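Local coordinates for pantothenate kinase (Coxiella burnetii, PDB 3TQC), which catalyses the ATP-dependent phosphorylation of (R)-pantothenate to (R)-4'-phosphopantothenate, the first step of coenzyme A biosynthesis, at residues I240-R253 with M269-N283. Residues are numbered along the deposited sequence; the frame is centred on the assembly and turned at random.
Sequences IQKWYIDRVLSFWR and MSETEVAAFAKHVWN. With ADP (adenosine-5'-diphosphate), chain D.
Q241 lies over W282, where helix 237-253 packs on helix 271-294. CB of Q241 makes a CH-pi contact over the five-membered ring of W282, 3.6 Å from its centroid. The indole lies flat against the backbone of the first helix. Its far rim meets I240, with CG2 of I240 3.4 Å from CH2 of W282. The short segments pack at 9.2 Å between axes, with their directions 135° apart. W252 is the aromatic at the other end. It has CG anti to its backbone N (chi1 172°), which lays the indole across the start of the second helix. CG1 of V274 and CA of E271 both make CH-pi contacts over that indole; the valine methyl is 4.0 Å from the centroid of the five-membered ring.

Between them, CG1 of I245 packs on CB of A278, and the small residue lets the backbones approach to 5.5 Å between CA of I245 and CA of A278. CD1 of L249 presses on CG1 of V274. The Y244 ring turns its edge to O of A278, and its OH lies 3.3 Å from CG1 of V281.

The opposite charges of R253 and E271 lie near each other, beyond salt-bridge distance. On helix 237-253, NH1 of R247 donates a hydrogen bond to O3B of ADP (2.8 Å) and a weak one to O2A. I240 and W282 also touch S100, in the predicted ATP site. Largely apolar and CH-pi packing thus joins the helices beside the nucleotide loop.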
loop_
_atom_site.group_PDB
_atom_site.type_symbol
_atom_site.label_atom_id
_atom_site.label_comp_id
_atom_site.label_asym_id
_atom_site.label_seq_id
_atom_site.Cartn_x
_atom_site.Cartn_y
_atom_site.Cartn_z
ATOM N N ILE B 240 5.514 -19.059 19.088
ATOM C CA ILE B 240 4.504 -18.096 19.535
ATOM C C ILE B 240 3.539 -18.783 20.505
ATOM O O ILE B 240 3.202 -18.223 21.543
ATOM C CB ILE B 240 3.708 -17.472 18.374
ATOM C CG1 ILE B 240 4.647 -16.871 17.314
ATOM C CG2 ILE B 240 2.793 -16.348 18.894
ATOM C CD1 ILE B 240 3.975 -16.567 16.016
ATOM N N GLN B 241 3.126 -20.004 20.161
ATOM C CA GLN B 241 2.293 -20.830 21.020
ATOM C C GLN B 241 2.837 -20.809 22.440
ATOM O O GLN B 241 2.106 -20.494 23.373
ATOM C CB GLN B 241 2.240 -22.269 20.490
ATOM C CG GLN B 241 1.496 -23.264 21.371
ATOM C CD GLN B 241 1.357 -24.640 20.726
ATOM O OE1 GLN B 241 1.124 -24.764 19.519
ATOM N NE2 GLN B 241 1.516 -25.668 21.523
ATOM N N LYS B 242 4.123 -21.116 22.594
ATOM C CA LYS B 242 4.740 -21.102 23.914
ATOM C C LYS B 242 4.676 -19.716 24.557
ATOM O O LYS B 242 4.382 -19.597 25.741
ATOM C CB LYS B 242 6.187 -21.589 23.866
ATOM C CG LYS B 242 6.837 -21.625 25.247
ATOM C CD LYS B 242 8.033 -22.572 25.309
ATOM C CE LYS B 242 8.982 -22.161 26.423
ATOM N NZ LYS B 242 8.258 -21.954 27.705
ATOM N N TRP B 243 4.925 -18.663 23.782
ATOM C CA TRP B 243 4.878 -17.330 24.362
ATOM C C TRP B 243 3.469 -17.022 24.798
ATOM O O TRP B 243 3.234 -16.391 25.827
ATOM C CB TRP B 243 5.318 -16.273 23.370
ATOM C CG TRP B 243 6.736 -16.386 22.942
ATOM C CD1 TRP B 243 7.753 -16.988 23.615
ATOM C CD2 TRP B 243 7.308 -15.839 21.746
ATOM N NE1 TRP B 243 8.914 -16.867 22.903
ATOM C CE2 TRP B 243 8.666 -16.168 21.751
ATOM C CE3 TRP B 243 6.787 -15.121 20.660
ATOM C CZ2 TRP B 243 9.526 -15.799 20.720
ATOM C CZ3 TRP B 243 7.632 -14.760 19.632
ATOM C CH2 TRP B 243 8.996 -15.097 19.669
ATOM N N TYR B 244 2.520 -17.456 23.984
ATOM C CA TYR B 244 1.125 -17.270 24.303
ATOM C C TYR B 244 0.775 -18.029 25.579
ATOM O O TYR B 244 0.219 -17.452 26.507
ATOM C CB TYR B 244 0.237 -17.715 23.147
ATOM C CG TYR B 244 -1.199 -17.555 23.498
ATOM C CD1 TYR B 244 -1.844 -16.346 23.304
ATOM C CD2 TYR B 244 -1.914 -18.602 24.059
ATOM C CE1 TYR B 244 -3.166 -16.189 23.655
ATOM C CE2 TYR B 244 -3.228 -18.451 24.405
ATOM C CZ TYR B 244 -3.850 -17.242 24.209
ATOM O OH TYR B 244 -5.168 -17.087 24.561
ATOM N N ILE B 245 1.115 -19.314 25.634
ATOM C CA ILE B 245 0.757 -20.123 26.789
ATOM C C ILE B 245 1.407 -19.579 28.051
ATOM O O ILE B 245 0.772 -19.517 29.092
ATOM C CB ILE B 245 1.077 -21.627 26.586
ATOM C CG1 ILE B 245 0.149 -22.222 25.521
ATOM C CG2 ILE B 245 0.906 -22.403 27.886
ATOM C CD1 ILE B 245 0.629 -23.552 24.971
ATOM N N ASP B 246 2.659 -19.161 27.969
ATOM C CA ASP B 246 3.307 -18.557 29.126
ATOM C C ASP B 246 2.626 -17.260 29.545
ATOM O O ASP B 246 2.403 -17.035 30.724
ATOM C CB ASP B 246 4.792 -18.312 28.862
ATOM C CG ASP B 246 5.599 -19.596 28.843
ATOM O OD1 ASP B 246 5.034 -20.668 29.162
ATOM O OD2 ASP B 246 6.808 -19.527 28.512
ATOM N N ARG B 247 2.273 -16.416 28.593
ATOM C CA ARG B 247 1.614 -15.154 28.936
ATOM C C ARG B 247 0.296 -15.385 29.702
ATOM O O ARG B 247 0.035 -14.711 30.701
ATOM C CB ARG B 247 1.370 -14.301 27.699
ATOM C CG ARG B 247 1.012 -12.854 28.022
ATOM C CD ARG B 247 0.841 -12.054 26.769
ATOM N NE ARG B 247 -0.293 -12.503 25.956
ATOM C CZ ARG B 247 -0.615 -11.989 24.771
ATOM N NH1 ARG B 247 0.110 -11.010 24.239
ATOM N NH2 ARG B 247 -1.667 -12.450 24.110
ATOM N N VAL B 248 -0.506 -16.349 29.248
ATOM C CA VAL B 248 -1.743 -16.712 29.946
ATOM C C VAL B 248 -1.439 -17.327 31.306
ATOM O O VAL B 248 -2.049 -16.952 32.299
ATOM C CB VAL B 248 -2.649 -17.656 29.113
ATOM C CG1 VAL B 248 -1.878 -18.851 28.629
ATOM C CG2 VAL B 248 -3.863 -18.119 29.927
ATOM N N LEU B 249 -0.491 -18.254 31.358
ATOM C CA LEU B 249 -0.070 -18.808 32.641
ATOM C C LEU B 249 0.369 -17.694 33.589
ATOM O O LEU B 249 -0.017 -17.681 34.749
ATOM C CB LEU B 249 1.051 -19.841 32.470
ATOM C CG LEU B 249 0.673 -21.328 32.559
ATOM C CD1 LEU B 249 -0.731 -21.652 32.023
ATOM C CD2 LEU B 249 1.731 -22.173 31.842
ATOM N N SER B 250 1.159 -16.751 33.088
ATOM C CA SER B 250 1.606 -15.614 33.901
ATOM C C SER B 250 0.445 -14.810 34.505
ATOM O O SER B 250 0.477 -14.473 35.692
ATOM C CB SER B 250 2.497 -14.686 33.084
ATOM O OG SER B 250 2.504 -13.405 33.671
ATOM N N PHE B 251 -0.557 -14.491 33.680
ATOM C CA PHE B 251 -1.787 -13.846 34.159
ATOM C C PHE B 251 -2.556 -14.734 35.141
ATOM O O PHE B 251 -3.145 -14.238 36.102
ATOM C CB PHE B 251 -2.736 -13.503 33.006
ATOM C CG PHE B 251 -2.260 -12.390 32.110
ATOM C CD1 PHE B 251 -1.675 -11.238 32.629
ATOM C CD2 PHE B 251 -2.452 -12.474 30.728
ATOM C CE1 PHE B 251 -1.260 -10.206 31.782
ATOM C CE2 PHE B 251 -2.025 -11.447 29.883
ATOM C CZ PHE B 251 -1.432 -10.316 30.413
ATOM N N TRP B 252 -2.564 -16.042 34.890
ATOM C CA TRP B 252 -3.220 -16.996 35.787
ATOM C C TRP B 252 -2.618 -16.919 37.193
ATOM O O TRP B 252 -3.319 -17.124 38.178
ATOM C CB TRP B 252 -3.126 -18.426 35.223
ATOM C CG TRP B 252 -3.607 -19.517 36.141
ATOM C CD1 TRP B 252 -4.898 -19.871 36.375
ATOM C CD2 TRP B 252 -2.799 -20.411 36.926
ATOM N NE1 TRP B 252 -4.951 -20.916 37.264
ATOM C CE2 TRP B 252 -3.678 -21.270 37.617
ATOM C CE3 TRP B 252 -1.420 -20.564 37.115
ATOM C CZ2 TRP B 252 -3.225 -22.269 38.488
ATOM C CZ3 TRP B 252 -0.969 -21.557 37.978
ATOM C CH2 TRP B 252 -1.871 -22.397 38.652
ATOM N N ARG B 253 -1.327 -16.605 37.275
ATOM C CA ARG B 253 -0.638 -16.478 38.556
ATOM C C ARG B 253 -0.788 -15.079 39.161
ATOM O O ARG B 253 -0.585 -14.908 40.355
ATOM C CB ARG B 253 0.843 -16.860 38.403
ATOM C CG ARG B 253 1.043 -18.321 37.979
ATOM C CD ARG B 253 2.477 -18.796 38.144
ATOM N NE ARG B 253 3.377 -18.054 37.275
ATOM C CZ ARG B 253 3.736 -18.415 36.044
ATOM N NH1 ARG B 253 3.307 -19.553 35.506
ATOM N NH2 ARG B 253 4.556 -17.635 35.350
ATOM N N MET B 269 -8.900 -23.697 37.556
ATOM C CA MET B 269 -8.160 -24.753 36.855
ATOM C C MET B 269 -6.765 -24.974 37.464
ATOM O O MET B 269 -6.130 -24.031 37.953
ATOM C CB MET B 269 -7.991 -24.417 35.362
ATOM C CG MET B 269 -9.272 -24.385 34.514
ATOM S SD MET B 269 -8.945 -24.021 32.753
ATOM C CE MET B 269 -10.595 -24.204 32.083
ATOM N N SER B 270 -6.291 -26.217 37.412
ATOM C CA SER B 270 -4.895 -26.534 37.727
ATOM C C SER B 270 -3.954 -25.855 36.741
ATOM O O SER B 270 -4.345 -25.531 35.620
ATOM C CB SER B 270 -4.660 -28.045 37.658
ATOM O OG SER B 270 -5.655 -28.764 38.376
ATOM N N GLU B 271 -2.706 -25.656 37.159
ATOM C CA GLU B 271 -1.681 -25.086 36.289
ATOM C C GLU B 271 -1.630 -25.828 34.949
ATOM O O GLU B 271 -1.457 -25.206 33.897
ATOM C CB GLU B 271 -0.302 -25.118 36.975
ATOM C CG GLU B 271 0.776 -24.234 36.308
ATOM C CD GLU B 271 2.050 -24.085 37.149
ATOM O OE1 GLU B 271 2.112 -24.625 38.272
ATOM O OE2 GLU B 271 3.006 -23.429 36.684
ATOM N N THR B 272 -1.787 -27.152 34.983
ATOM C CA THR B 272 -1.763 -27.941 33.745
ATOM C C THR B 272 -3.056 -27.778 32.933
ATOM O O THR B 272 -3.004 -27.701 31.700
ATOM C CB THR B 272 -1.543 -29.439 34.003
ATOM O OG1 THR B 272 -2.689 -29.967 34.660
ATOM C CG2 THR B 272 -0.294 -29.683 34.851
ATOM N N GLU B 273 -4.201 -27.744 33.621
ATOM C CA GLU B 273 -5.506 -27.537 32.970
ATOM C C GLU B 273 -5.573 -26.216 32.187
ATOM O O GLU B 273 -6.012 -26.198 31.034
ATOM C CB GLU B 273 -6.638 -27.585 33.999
ATOM C CG GLU B 273 -6.947 -28.994 34.521
ATOM C CD GLU B 273 -7.979 -29.013 35.645
ATOM O OE1 GLU B 273 -8.117 -27.987 36.346
ATOM O OE2 GLU B 273 -8.643 -30.061 35.836
ATOM N N VAL B 274 -5.137 -25.126 32.817
ATOM C CA VAL B 274 -5.104 -23.819 32.174
ATOM C C VAL B 274 -4.124 -23.810 30.986
ATOM O O VAL B 274 -4.370 -23.150 29.974
ATOM C CB VAL B 274 -4.752 -22.684 33.187
ATOM C CG1 VAL B 274 -3.348 -22.836 33.743
ATOM C CG2 VAL B 274 -4.903 -21.316 32.541
ATOM N N ALA B 275 -3.023 -24.545 31.111
ATOM C CA ALA B 275 -2.097 -24.725 29.995
ATOM C C ALA B 275 -2.805 -25.429 28.841
ATOM O O ALA B 275 -2.747 -24.977 27.708
ATOM C CB ALA B 275 -0.862 -25.521 30.433
ATOM N N ALA B 276 -3.485 -26.525 29.143
ATOM C CA ALA B 276 -4.280 -27.221 28.144
ATOM C C ALA B 276 -5.328 -26.290 27.539
ATOM O O ALA B 276 -5.507 -26.268 26.326
ATOM C CB ALA B 276 -4.936 -28.458 28.750
ATOM N N PHE B 277 -6.008 -25.517 28.379
ATOM C CA PHE B 277 -6.955 -24.514 27.895
ATOM C C PHE B 277 -6.291 -23.497 26.971
ATOM O O PHE B 277 -6.840 -23.150 25.929
ATOM C CB PHE B 277 -7.595 -23.775 29.061
ATOM C CG PHE B 277 -8.601 -22.750 28.642
ATOM C CD1 PHE B 277 -9.894 -23.125 28.322
ATOM C CD2 PHE B 277 -8.262 -21.411 28.573
ATOM C CE1 PHE B 277 -10.829 -22.178 27.931
ATOM C CE2 PHE B 277 -9.187 -20.465 28.188
ATOM C CZ PHE B 277 -10.473 -20.846 27.868
ATOM N N ALA B 278 -5.121 -23.010 27.373
ATOM C CA ALA B 278 -4.363 -22.026 26.597
ATOM C C ALA B 278 -3.892 -22.604 25.269
ATOM O O ALA B 278 -3.902 -21.923 24.246
ATOM C CB ALA B 278 -3.166 -21.537 27.392
ATOM N N LYS B 279 -3.457 -23.855 25.304
ATOM C CA LYS B 279 -3.030 -24.560 24.105
ATOM C C LYS B 279 -4.199 -24.670 23.132
ATOM O O LYS B 279 -4.033 -24.461 21.923
ATOM C CB LYS B 279 -2.508 -25.946 24.478
ATOM C CG LYS B 279 -1.884 -26.740 23.350
ATOM C CD LYS B 279 -1.358 -28.063 23.891
ATOM C CE LYS B 279 -0.819 -28.947 22.791
ATOM N NZ LYS B 279 0.176 -28.204 21.969
ATOM N N HIS B 280 -5.376 -24.987 23.681
ATOM C CA HIS B 280 -6.603 -25.127 22.906
ATOM C C HIS B 280 -6.970 -23.822 22.218
ATOM O O HIS B 280 -7.226 -23.810 21.016
ATOM C CB HIS B 280 -7.762 -25.576 23.803
ATOM C CG HIS B 280 -9.108 -25.321 23.208
ATOM N ND1 HIS B 280 -9.730 -26.221 22.371
ATOM C CD2 HIS B 280 -9.938 -24.255 23.300
ATOM C CE1 HIS B 280 -10.894 -25.728 21.988
ATOM N NE2 HIS B 280 -11.043 -24.535 22.534
ATOM N N VAL B 281 -7.006 -22.738 22.991
ATOM C CA VAL B 281 -7.372 -21.420 22.466
ATOM C C VAL B 281 -6.422 -21.020 21.333
ATOM O O VAL B 281 -6.862 -20.588 20.260
ATOM C CB VAL B 281 -7.372 -20.348 23.574
ATOM C CG1 VAL B 281 -7.399 -18.941 22.983
ATOM C CG2 VAL B 281 -8.549 -20.553 24.513
ATOM N N TRP B 282 -5.124 -21.172 21.578
ATOM C CA TRP B 282 -4.117 -20.971 20.542
ATOM C C TRP B 282 -4.421 -21.800 19.289
ATOM O O TRP B 282 -4.511 -21.261 18.192
ATOM C CB TRP B 282 -2.726 -21.336 21.055
ATOM C CG TRP B 282 -1.741 -21.336 19.968
ATOM C CD1 TRP B 282 -1.254 -22.421 19.306
ATOM C CD2 TRP B 282 -1.137 -20.181 19.363
ATOM N NE1 TRP B 282 -0.382 -22.016 18.329
ATOM C CE2 TRP B 282 -0.288 -20.645 18.343
ATOM C CE3 TRP B 282 -1.231 -18.803 19.591
ATOM C CZ2 TRP B 282 0.477 -19.779 17.546
ATOM C CZ3 TRP B 282 -0.472 -17.930 18.777
ATOM C CH2 TRP B 282 0.361 -18.432 17.773
ATOM N N ASN B 283 -4.603 -23.107 19.472
ATOM C CA ASN B 283 -4.756 -24.003 18.343
ATOM C C ASN B 283 -6.026 -23.750 17.550
ATOM O O ASN B 283 -5.996 -23.793 16.326
ATOM C CB ASN B 283 -4.703 -25.465 18.788
ATOM C CG ASN B 283 -3.281 -26.006 18.884
ATOM O OD1 ASN B 283 -2.400 -25.634 18.113
ATOM N ND2 ASN B 283 -3.070 -26.923 19.817
HETATM P PB ADP D . 1.428 -8.967 21.247
HETATM O O1B ADP D . 1.331 -7.510 21.573
HETATM O O2B ADP D . 1.839 -9.233 19.822
HETATM O O3B ADP D . 0.241 -9.802 21.673
HETATM P PA ADP D . 3.235 -8.856 23.428
HETATM O O1A ADP D . 3.964 -7.630 22.932
HETATM O O2A ADP D . 2.196 -8.760 24.501
HETATM O O3A ADP D . 2.585 -9.598 22.162
HETATM O "O5'" ADP D . 4.308 -9.911 23.921
HETATM C "C5'" ADP D . 3.991 -11.290 24.010
HETATM C "C4'" ADP D . 4.768 -11.911 25.162
HETATM O "O4'" ADP D . 6.151 -12.000 24.832
HETATM C "C3'" ADP D . 4.698 -11.069 26.419
HETATM O "O3'" ADP D . 4.659 -11.948 27.544
HETATM C "C2'" ADP D . 5.957 -10.239 26.415
HETATM O "O2'" ADP D . 6.422 -9.993 27.731
HETATM C "C1'" ADP D . 6.926 -11.118 25.654
HETATM N N9 ADP D . 7.856 -10.378 24.776
HETATM C C8 ADP D . 7.504 -9.647 23.709
HETATM N N7 ADP D . 8.595 -9.124 23.105
HETATM C C5 ADP D . 9.657 -9.535 23.803
HETATM C C6 ADP D . 11.097 -9.333 23.673
HETATM N N6 ADP D . 11.563 -8.563 22.659
HETATM N N1 ADP D . 11.884 -9.928 24.587
HETATM C C2 ADP D . 11.394 -10.684 25.595
HETATM N N3 ADP D . 10.073 -10.908 25.761
HETATM C C4 ADP D . 9.179 -10.363 24.900
#